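CpuTA1 (Curtobacterium pusillum, PDB 5K3W) belongs to the class IV aminotransferase family and binds pyridoxal-5'-phosphate within a two-chain assembly. Local coordinates at residues G54-I59 with L176-N181; G172-S177 with G229-T234; A193-F198 with G208-V213. All blocks are in the same frame, centred on the assembly; numbering follows the deposited sequence.

The three contacts surround one pyridoxal-5'-phosphate. Contacts 1 and 2 have centres about 8 Å apart and share Leu176 and Ser177; contact 3 lies about 14 Å from the centre of contact 1 and about 13 Å from that of contact 2. Probable hydrogen bonds join them: Phe56 N lies 3.0 Å from Lys174 O, Asn181 ND2 3.0 Å from Pro209 O, and Asn212 ND2 3.0 Å from Leu231 O. Contact 1 supplies a tyrosine to PLP O3, contact 2 a leucine to one ring face and a threonine to the phosphate, and contact 3 the backbone against the other face. Contacts 1 and 2 also reach the second subunit.

Contact 1: residues G54-I59 with L176-N181; sequences GVFETI and LSYATN. With PLP (pyridoxal-5'-phosphate), chain C.
Phe56 and Tyr178 are brought together by their first torsions: CG of Phe56 sits between its backbone N and carbonyl carbon (chi1 79°), which swings the ring off strand 54-62, while Tyr178, its CG turned well off a staggered position (chi1 -100°), extends its phenol across the end of that ring. The result is a T-shaped (edge-to-face) pair with ring centroids 5.4 Å apart and planes at 85°. Phe56 CE1 does the touching, 4.0 Å from Tyr178 CZ and offset toward the rim of the tyrosine ring. Over the opposite face of the phenol, also near the rim, lies the amide nitrogen of Asn181, which is hydrogen-bonded to Pro209 O. Held from both faces, the tyrosine presents its hydroxyl to pyridoxal-5'-phosphate, where Tyr178 OH and PLP O3 share a hydrogen bond of 2.6 Å; O3 lies near the plane of the phenol, at its edge. Such a bond would be expected to influence the ionisation of O3.

Closer to the start of the strand, Leu176 N donates to Gly54 O at 2.9 Å. The leucine side chain folds back over the strand: CD1 rests 3.5 Å from Gly54 CA, and CD2 lies 3.9 Å from Phe56 CB, beside the root of the aromatic ring. Tyr178 is the N-cap residue of helix 179-190, and Arg51 of the second subunit packs on both aromatic residues. Strand 54-62 is paired on one side with strand 114-121, whose Thr121 meets Leu176, while Val55 turns from the contact to pack on Ser79 of helix 69-82.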
loop_
_atom_site.group_PDB
_atom_site.type_symbol
_atom_site.label_atom_id
_atom_site.label_comp_id
_atom_site.label_asym_id
_atom_site.label_seq_id
_atom_site.Cartn_x
_atom_site.Cartn_y
_atom_site.Cartn_z
ATOM N N GLY A 54 1.260 -6.922 -2.744
ATOM C CA GLY A 54 1.745 -8.189 -2.224
ATOM C C GLY A 54 1.312 -8.343 -0.787
ATOM O O GLY A 54 0.596 -7.501 -0.236
ATOM N N VAL A 55 1.764 -9.436 -0.173
ATOM C CA VAL A 55 1.447 -9.704 1.221
ATOM C C VAL A 55 2.737 -10.019 1.977
ATOM O O VAL A 55 3.785 -10.283 1.386
ATOM C CB VAL A 55 0.413 -10.844 1.354
ATOM C CG1 VAL A 55 -0.909 -10.421 0.727
ATOM C CG2 VAL A 55 0.925 -12.099 0.688
ATOM N N PHE A 56 2.663 -9.968 3.304
ATOM C CA PHE A 56 3.853 -10.245 4.092
ATOM C C PHE A 56 3.460 -10.819 5.441
ATOM O O PHE A 56 2.316 -10.695 5.877
ATOM C CB PHE A 56 4.712 -8.988 4.295
ATOM C CG PHE A 56 4.197 -8.077 5.367
ATOM C CD1 PHE A 56 3.166 -7.177 5.091
ATOM C CD2 PHE A 56 4.733 -8.128 6.661
ATOM C CE1 PHE A 56 2.673 -6.337 6.074
ATOM C CE2 PHE A 56 4.257 -7.282 7.658
ATOM C CZ PHE A 56 3.225 -6.375 7.366
ATOM N N GLU A 57 4.439 -11.442 6.098
ATOM C CA GLU A 57 4.333 -11.885 7.485
ATOM C C GLU A 57 5.617 -11.529 8.220
ATOM O O GLU A 57 6.710 -11.597 7.644
ATOM C CB GLU A 57 4.105 -13.407 7.592
ATOM C CG GLU A 57 2.708 -13.858 7.251
ATOM C CD GLU A 57 1.722 -13.464 8.313
ATOM O OE1 GLU A 57 2.127 -13.305 9.490
ATOM O OE2 GLU A 57 0.535 -13.310 7.966
ATOM N N THR A 58 5.488 -11.173 9.492
ATOM C CA THR A 58 6.639 -10.955 10.359
ATOM C C THR A 58 6.536 -11.909 11.539
ATOM O O THR A 58 5.495 -11.956 12.202
ATOM C CB THR A 58 6.710 -9.510 10.847
ATOM O OG1 THR A 58 6.705 -8.634 9.714
ATOM C CG2 THR A 58 7.993 -9.295 11.601
ATOM N N ILE A 59 7.613 -12.657 11.799
ATOM C CA ILE A 59 7.603 -13.773 12.741
ATOM C C ILE A 59 8.765 -13.634 13.715
ATOM O O ILE A 59 9.928 -13.603 13.299
ATOM C CB ILE A 59 7.686 -15.117 12.012
ATOM C CG1 ILE A 59 6.626 -15.188 10.900
ATOM C CG2 ILE A 59 7.568 -16.256 13.018
ATOM C CD1 ILE A 59 6.825 -16.356 9.890
ATOM N N LEU A 176 1.383 -5.282 1.533
ATOM C CA LEU A 176 2.525 -4.389 1.447
ATOM C C LEU A 176 2.111 -2.938 1.360
ATOM O O LEU A 176 2.971 -2.068 1.490
ATOM C CB LEU A 176 3.393 -4.736 0.240
ATOM C CG LEU A 176 3.934 -6.167 0.254
ATOM C CD1 LEU A 176 4.609 -6.500 -1.061
ATOM C CD2 LEU A 176 4.899 -6.366 1.431
ATOM N N SER A 177 0.824 -2.663 1.141
ATOM C CA SER A 177 0.337 -1.294 0.963
ATOM C C SER A 177 0.015 -0.677 2.326
ATOM O O SER A 177 -1.144 -0.456 2.696
ATOM C CB SER A 177 -0.870 -1.278 0.035
ATOM O OG SER A 177 -0.475 -1.521 -1.304
ATOM N N TYR A 178 1.092 -0.366 3.060
ATOM C CA TYR A 178 1.012 0.086 4.445
ATOM C C TYR A 178 1.369 1.560 4.609
ATOM O O TYR A 178 1.628 2.010 5.731
ATOM C CB TYR A 178 1.909 -0.773 5.334
ATOM C CG TYR A 178 1.176 -1.852 6.102
ATOM C CD1 TYR A 178 0.217 -2.652 5.484
ATOM C CD2 TYR A 178 1.460 -2.090 7.446
ATOM C CE1 TYR A 178 -0.453 -3.648 6.193
ATOM C CE2 TYR A 178 0.796 -3.074 8.161
ATOM C CZ TYR A 178 -0.158 -3.856 7.529
ATOM O OH TYR A 178 -0.818 -4.852 8.235
ATOM N N ALA A 179 1.380 2.327 3.522
ATOM C CA ALA A 179 1.673 3.750 3.647
ATOM C C ALA A 179 0.796 4.409 4.713
ATOM O O ALA A 179 1.279 5.215 5.516
ATOM C CB ALA A 179 1.504 4.444 2.292
ATOM N N THR A 180 -0.496 4.080 4.744
ATOM C CA THR A 180 -1.346 4.726 5.740
ATOM C C THR A 180 -1.034 4.239 7.145
ATOM O O THR A 180 -1.139 5.024 8.092
ATOM C CB THR A 180 -2.834 4.521 5.444
ATOM O OG1 THR A 180 -3.131 3.123 5.465
ATOM C CG2 THR A 180 -3.191 5.108 4.092
ATOM N N ASN A 181 -0.662 2.967 7.322
ATOM C CA ASN A 181 -0.351 2.517 8.681
ATOM C C ASN A 181 0.826 3.301 9.238
ATOM O O ASN A 181 0.815 3.706 10.406
ATOM C CB ASN A 181 -0.070 1.004 8.738
ATOM C CG ASN A 181 -1.085 0.184 7.940
ATOM O OD1 ASN A 181 -1.344 0.474 6.768
ATOM N ND2 ASN A 181 -1.645 -0.841 8.557
HETATM N N1 PLP C . -2.714 -5.727 12.842
HETATM C C2 PLP C . -1.919 -5.463 11.765
HETATM C C2A PLP C . -2.359 -4.468 10.707
HETATM C C3 PLP C . -0.713 -6.125 11.635
HETATM O O3 PLP C . 0.070 -5.837 10.507
HETATM C C4 PLP C . -0.326 -7.042 12.582
HETATM C C4A PLP C . 0.986 -7.777 12.518
HETATM C C5 PLP C . -1.115 -7.302 13.661
HETATM C C6 PLP C . -2.324 -6.637 13.781
HETATM C C5A PLP C . -0.657 -8.303 14.717
HETATM O O4P PLP C . -0.413 -9.590 14.180
HETATM P P PLP C . 0.674 -10.552 14.841
HETATM O O1P PLP C . 0.439 -10.679 16.330
HETATM O O2P PLP C . 2.075 -10.049 14.588
HETATM O O3P PLP C . 0.544 -11.932 14.247
#

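Contact 2: residues G172-S177 with G229-T234; sequences GAKSLS and GILAGT. With PLP (pyridoxal-5'-phosphate), chain C.
Gly172 and Ile230 bring two irregular segments to 4.0 Å between CA atoms, with Gly172 at a positive phi (86°) that favours glycine and no hydrogen bond passing directly between the segments. Gly172 CA lies 3.6 Å from Ile230 O, so backbone meets backbone with little space for a side chain. Leu231 makes the side-chain contact. Its branches divide the work: CD1 reaches the carbonyl oxygens of Gly172 and Ala173, whereas CD2 lies 3.5 Å from Lys174 CG, the two side chains crossing at about a right angle. The same CD2 sits over one face of the pyridoxal-5'-phosphate ring, 3.2 Å from PLP C3, a tight approach. Lys174 runs extended past this methyl, bringing CE to 3.6 Å from PLP C4A; the bend at chi4 (49°) then directs NZ, whose closer approach to that carbon is doubtful. At the other end, Thr234 grips PLP O3P twice, from N at 3.0 Å and from OG1 at 2.7 Å, at the start of helix 234-245. The helix N-terminus probably steadies the phosphate charge, and the position of Lys174 is consistent with the lysine that relatives link to pyridoxal-5'-phosphate as a Schiff base.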
loop_
_atom_site.group_PDB
_atom_site.type_symbol
_atom_site.label_atom_id
_atom_site.label_comp_id
_atom_site.label_asym_id
_atom_site.label_seq_id
_atom_site.Cartn_x
_atom_site.Cartn_y
_atom_site.Cartn_z
ATOM N N GLY A 172 -8.397 -6.499 6.383
ATOM C CA GLY A 172 -8.011 -7.730 7.025
ATOM C C GLY A 172 -6.933 -8.498 6.306
ATOM O O GLY A 172 -6.632 -9.634 6.705
ATOM N N ALA A 173 -6.361 -7.933 5.244
ATOM C CA ALA A 173 -5.193 -8.514 4.597
ATOM C C ALA A 173 -3.915 -7.868 5.136
ATOM O O ALA A 173 -3.873 -6.666 5.402
ATOM C CB ALA A 173 -5.283 -8.341 3.080
ATOM N N LYS A 174 -2.871 -8.681 5.307
ATOM C CA LYS A 174 -1.556 -8.178 5.716
ATOM C C LYS A 174 -0.766 -7.877 4.450
ATOM O O LYS A 174 0.036 -8.686 3.967
ATOM C CB LYS A 174 -0.855 -9.200 6.591
ATOM C CG LYS A 174 0.078 -8.636 7.627
ATOM C CD LYS A 174 0.599 -9.778 8.492
ATOM C CE LYS A 174 1.727 -9.318 9.381
ATOM N NZ LYS A 174 1.314 -8.091 10.043
ATOM N N SER A 175 -1.028 -6.703 3.876
ATOM C CA SER A 175 -0.505 -6.380 2.558
ATOM C C SER A 175 0.722 -5.488 2.682
ATOM O O SER A 175 1.080 -5.020 3.772
ATOM C CB SER A 175 -1.568 -5.707 1.677
ATOM O OG SER A 175 -1.679 -4.308 1.927
ATOM N N LEU A 176 1.383 -5.282 1.533
ATOM C CA LEU A 176 2.525 -4.389 1.447
ATOM C C LEU A 176 2.111 -2.938 1.360
ATOM O O LEU A 176 2.971 -2.068 1.490
ATOM C CB LEU A 176 3.393 -4.736 0.240
ATOM C CG LEU A 176 3.934 -6.167 0.254
ATOM C CD1 LEU A 176 4.609 -6.500 -1.061
ATOM C CD2 LEU A 176 4.899 -6.366 1.431
ATOM N N SER A 177 0.824 -2.663 1.141
ATOM C CA SER A 177 0.337 -1.294 0.963
ATOM C C SER A 177 0.015 -0.677 2.326
ATOM O O SER A 177 -1.144 -0.456 2.696
ATOM C CB SER A 177 -0.870 -1.278 0.035
ATOM O OG SER A 177 -0.475 -1.521 -1.304
ATOM N N GLY A 229 -12.737 -6.556 9.455
ATOM C CA GLY A 229 -11.743 -6.008 8.548
ATOM C C GLY A 229 -10.404 -5.749 9.207
ATOM O O GLY A 229 -9.766 -4.731 8.921
ATOM N N ILE A 230 -9.962 -6.664 10.076
ATOM C CA ILE A 230 -8.720 -6.572 10.826
ATOM C C ILE A 230 -8.022 -7.925 10.732
ATOM O O ILE A 230 -8.614 -8.927 10.323
ATOM C CB ILE A 230 -8.955 -6.212 12.309
ATOM C CG1 ILE A 230 -9.610 -7.398 13.030
ATOM C CG2 ILE A 230 -9.820 -4.970 12.431
ATOM C CD1 ILE A 230 -9.796 -7.210 14.509
ATOM N N LEU A 231 -6.762 -7.953 11.160
ATOM C CA LEU A 231 -6.016 -9.201 11.206
ATOM C C LEU A 231 -6.401 -10.013 12.434
ATOM O O LEU A 231 -6.673 -9.461 13.500
ATOM C CB LEU A 231 -4.510 -8.933 11.228
ATOM C CG LEU A 231 -3.773 -8.789 9.897
ATOM C CD1 LEU A 231 -4.330 -7.679 9.051
ATOM C CD2 LEU A 231 -2.329 -8.512 10.186
ATOM N N ALA A 232 -6.447 -11.333 12.270
ATOM C CA ALA A 232 -6.454 -12.239 13.412
ATOM C C ALA A 232 -5.008 -12.378 13.840
ATOM O O ALA A 232 -4.196 -12.950 13.109
ATOM C CB ALA A 232 -7.056 -13.595 13.051
ATOM N N GLY A 233 -4.663 -11.805 14.989
ATOM C CA GLY A 233 -3.270 -11.756 15.391
ATOM C C GLY A 233 -2.801 -13.085 15.961
ATOM O O GLY A 233 -3.476 -13.715 16.776
ATOM N N THR A 234 -1.624 -13.516 15.520
ATOM C CA THR A 234 -1.039 -14.679 16.169
ATOM C C THR A 234 -0.704 -14.374 17.628
ATOM O O THR A 234 -0.878 -15.241 18.490
ATOM C CB THR A 234 0.186 -15.179 15.394
ATOM O OG1 THR A 234 1.253 -14.225 15.450
ATOM C CG2 THR A 234 -0.172 -15.440 13.944
HETATM N N1 PLP C . -2.714 -5.727 12.842
HETATM C C2 PLP C . -1.919 -5.463 11.765
HETATM C C2A PLP C . -2.359 -4.468 10.707
HETATM C C3 PLP C . -0.713 -6.125 11.635
HETATM O O3 PLP C . 0.070 -5.837 10.507
HETATM C C4 PLP C . -0.326 -7.042 12.582
HETATM C C4A PLP C . 0.986 -7.777 12.518
HETATM C C5 PLP C . -1.115 -7.302 13.661
HETATM C C6 PLP C . -2.324 -6.637 13.781
HETATM C C5A PLP C . -0.657 -8.303 14.717
HETATM O O4P PLP C . -0.413 -9.590 14.180
HETATM P P PLP C . 0.674 -10.552 14.841
HETATM O O1P PLP C . 0.439 -10.679 16.330
HETATM O O2P PLP C . 2.075 -10.049 14.588
HETATM O O3P PLP C . 0.544 -11.932 14.247
#

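Contact 3: residues A193-F198 with G208-V213. With PLP (pyridoxal-5'-phosphate), chain C.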
loop_
_atom_site.group_PDB
_atom_site.type_symbol
_atom_site.label_atom_id
_atom_site.label_comp_id
_atom_site.label_asym_id
_atom_site.label_seq_id
_atom_site.Cartn_x
_atom_site.Cartn_y
_atom_site.Cartn_z
ATOM N N ALA A 193 2.637 10.537 21.076
ATOM C CA ALA A 193 2.218 9.179 21.377
ATOM C C ALA A 193 3.084 8.187 20.617
ATOM O O ALA A 193 3.759 8.532 19.645
ATOM C CB ALA A 193 0.745 8.954 21.028
ATOM N N ASP A 194 3.056 6.943 21.080
ATOM C CA ASP A 194 3.870 5.882 20.507
ATOM C C ASP A 194 3.135 5.074 19.454
ATOM O O ASP A 194 3.772 4.546 18.540
ATOM C CB ASP A 194 4.354 4.939 21.613
ATOM C CG ASP A 194 5.224 5.648 22.645
ATOM O OD1 ASP A 194 6.404 5.953 22.317
ATOM O OD2 ASP A 194 4.730 5.891 23.780
ATOM N N ASP A 195 1.815 4.962 19.553
ATOM C CA ASP A 195 1.079 4.064 18.674
ATOM C C ASP A 195 -0.369 4.530 18.561
ATOM O O ASP A 195 -0.757 5.571 19.105
ATOM C CB ASP A 195 1.163 2.621 19.179
ATOM C CG ASP A 195 1.318 1.630 18.049
ATOM O OD1 ASP A 195 0.689 1.855 16.990
ATOM O OD2 ASP A 195 2.082 0.645 18.209
ATOM N N VAL A 196 -1.170 3.720 17.867
ATOM C CA VAL A 196 -2.496 4.085 17.387
ATOM C C VAL A 196 -3.438 2.906 17.578
ATOM O O VAL A 196 -3.074 1.753 17.323
ATOM C CB VAL A 196 -2.465 4.479 15.892
ATOM C CG1 VAL A 196 -3.893 4.632 15.331
ATOM C CG2 VAL A 196 -1.645 5.738 15.675
ATOM N N ILE A 197 -4.664 3.191 17.997
ATOM C CA ILE A 197 -5.757 2.252 17.828
ATOM C C ILE A 197 -6.702 2.860 16.806
ATOM O O ILE A 197 -7.157 3.999 16.977
ATOM C CB ILE A 197 -6.477 1.953 19.144
ATOM C CG1 ILE A 197 -5.611 1.033 20.013
ATOM C CG2 ILE A 197 -7.826 1.313 18.848
ATOM C CD1 ILE A 197 -5.878 1.157 21.482
ATOM N N PHE A 198 -6.964 2.115 15.732
ATOM C CA PHE A 198 -7.929 2.532 14.728
ATOM C C PHE A 198 -9.351 2.328 15.226
ATOM O O PHE A 198 -9.669 1.320 15.864
ATOM C CB PHE A 198 -7.726 1.757 13.426
ATOM C CG PHE A 198 -6.585 2.258 12.595
ATOM C CD1 PHE A 198 -6.480 3.604 12.286
ATOM C CD2 PHE A 198 -5.599 1.386 12.138
ATOM C CE1 PHE A 198 -5.423 4.063 11.524
ATOM C CE2 PHE A 198 -4.539 1.847 11.371
ATOM C CZ PHE A 198 -4.454 3.180 11.062
ATOM N N GLY A 208 -4.501 -1.825 15.810
ATOM C CA GLY A 208 -3.427 -0.901 15.557
ATOM C C GLY A 208 -2.908 -1.080 14.148
ATOM O O GLY A 208 -3.188 -2.078 13.481
ATOM N N PRO A 209 -2.153 -0.105 13.652
ATOM C CA PRO A 209 -1.586 -0.252 12.308
ATOM C C PRO A 209 -0.653 -1.439 12.195
ATOM O O PRO A 209 -0.387 -1.897 11.075
ATOM C CB PRO A 209 -0.844 1.074 12.092
ATOM C CG PRO A 209 -0.584 1.580 13.454
ATOM C CD PRO A 209 -1.750 1.151 14.293
ATOM N N THR A 210 -0.142 -1.958 13.318
ATOM C CA THR A 210 0.720 -3.134 13.256
ATOM C C THR A 210 0.428 -4.147 14.353
ATOM O O THR A 210 1.271 -5.011 14.606
ATOM C CB THR A 210 2.197 -2.747 13.372
ATOM O OG1 THR A 210 2.391 -1.986 14.576
ATOM C CG2 THR A 210 2.636 -1.932 12.167
ATOM N N SER A 211 -0.725 -4.066 15.013
ATOM C CA SER A 211 -0.941 -4.808 16.247
ATOM C C SER A 211 -2.431 -5.000 16.466
ATOM O O SER A 211 -3.262 -4.382 15.803
ATOM C CB SER A 211 -0.345 -4.067 17.440
ATOM O OG SER A 211 -1.051 -2.849 17.603
ATOM N N ASN A 212 -2.756 -5.852 17.424
ATOM C CA ASN A 212 -4.122 -6.019 17.882
ATOM C C ASN A 212 -4.265 -5.487 19.299
ATOM O O ASN A 212 -3.287 -5.356 20.038
ATOM C CB ASN A 212 -4.551 -7.484 17.819
ATOM C CG ASN A 212 -4.611 -7.991 16.404
ATOM O OD1 ASN A 212 -3.675 -8.620 15.921
ATOM N ND2 ASN A 212 -5.710 -7.695 15.714
ATOM N N VAL A 213 -5.515 -5.191 19.657
ATOM C CA VAL A 213 -5.874 -4.513 20.893
ATOM C C VAL A 213 -6.452 -5.530 21.865
ATOM O O VAL A 213 -7.373 -6.273 21.511
ATOM C CB VAL A 213 -6.892 -3.394 20.623
ATOM C CG1 VAL A 213 -7.137 -2.583 21.877
ATOM C CG2 VAL A 213 -6.402 -2.528 19.508
HETATM N N1 PLP C . -2.714 -5.727 12.842
HETATM C C2 PLP C . -1.919 -5.463 11.765
HETATM C C2A PLP C . -2.359 -4.468 10.707
HETATM C C3 PLP C . -0.713 -6.125 11.635
HETATM O O3 PLP C . 0.070 -5.837 10.507
HETATM C C4 PLP C . -0.326 -7.042 12.582
HETATM C C4A PLP C . 0.986 -7.777 12.518
HETATM C C5 PLP C . -1.115 -7.302 13.661
HETATM C C6 PLP C . -2.324 -6.637 13.781
HETATM C C5A PLP C . -0.657 -8.303 14.717
HETATM O O4P PLP C . -0.413 -9.590 14.180
HETATM P P PLP C . 0.674 -10.552 14.841
HETATM O O1P PLP C . 0.439 -10.679 16.330
HETATM O O2P PLP C . 2.075 -10.049 14.588
HETATM O O3P PLP C . 0.544 -11.932 14.247
HETATM O O HOH W 1 0.320 -1.088 16.111
#
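Strand 195-199, an outer strand of the mixed sheet that includes strand 149-155, here backs the loop that carries the chain along pyridoxal-5'-phosphate into strand 212-217. Pro209 packs along strand 195-199, against Asp195, Val196 and Phe198. Its CD meets Val196 O at 3.4 Å and the carboxylate of Asp195, while its CB and CA approach Phe198 CE2, CA at 3.7 Å. The Phe198 ring has Val196 CG1 over one face, near the rim. Beside the proline, Gly208 CA makes a CA-H...O contact of 3.2 Å to Val196 O, a place where a side chain would be tight. On the other side of strand 195-199, Ile197 CG1 packs 3.7 Å from Val213 CG2, their side chains crossing obliquely.

The polar link is made through a buried carboxylate and a water. Asp195 OD1 accepts from Val196 N at 2.8 Å, on the anti side of the carboxylate and 15° out of its plane, and also from water 1. That water accepts from Thr210 N at 3.0 Å and is hydrogen-bonded to Ser211 OG at 2.7 Å. The loop is thereby tied to the strand without any direct hydrogen bond between the segments. Asp195 also has a charged partner, Arg273, in a salt bridge through OD2, which would be expected to favour its ionised form. Gly208 N also donates to Ser211 O, closing the loop on itself.

Mostly backbone meets pyridoxal-5'-phosphate, joined by the side chain of Asn212 beside PLP C6: Thr210 O stands over the ring, 3.3 Å from PLP C4, on the face opposite Leu231. A loop and strand start lining one face of the pyridoxal-5'-phosphate ring, braced from behind by a neighbouring sheet, fit the fold-type IV pocket of the class IV aminotransferase family.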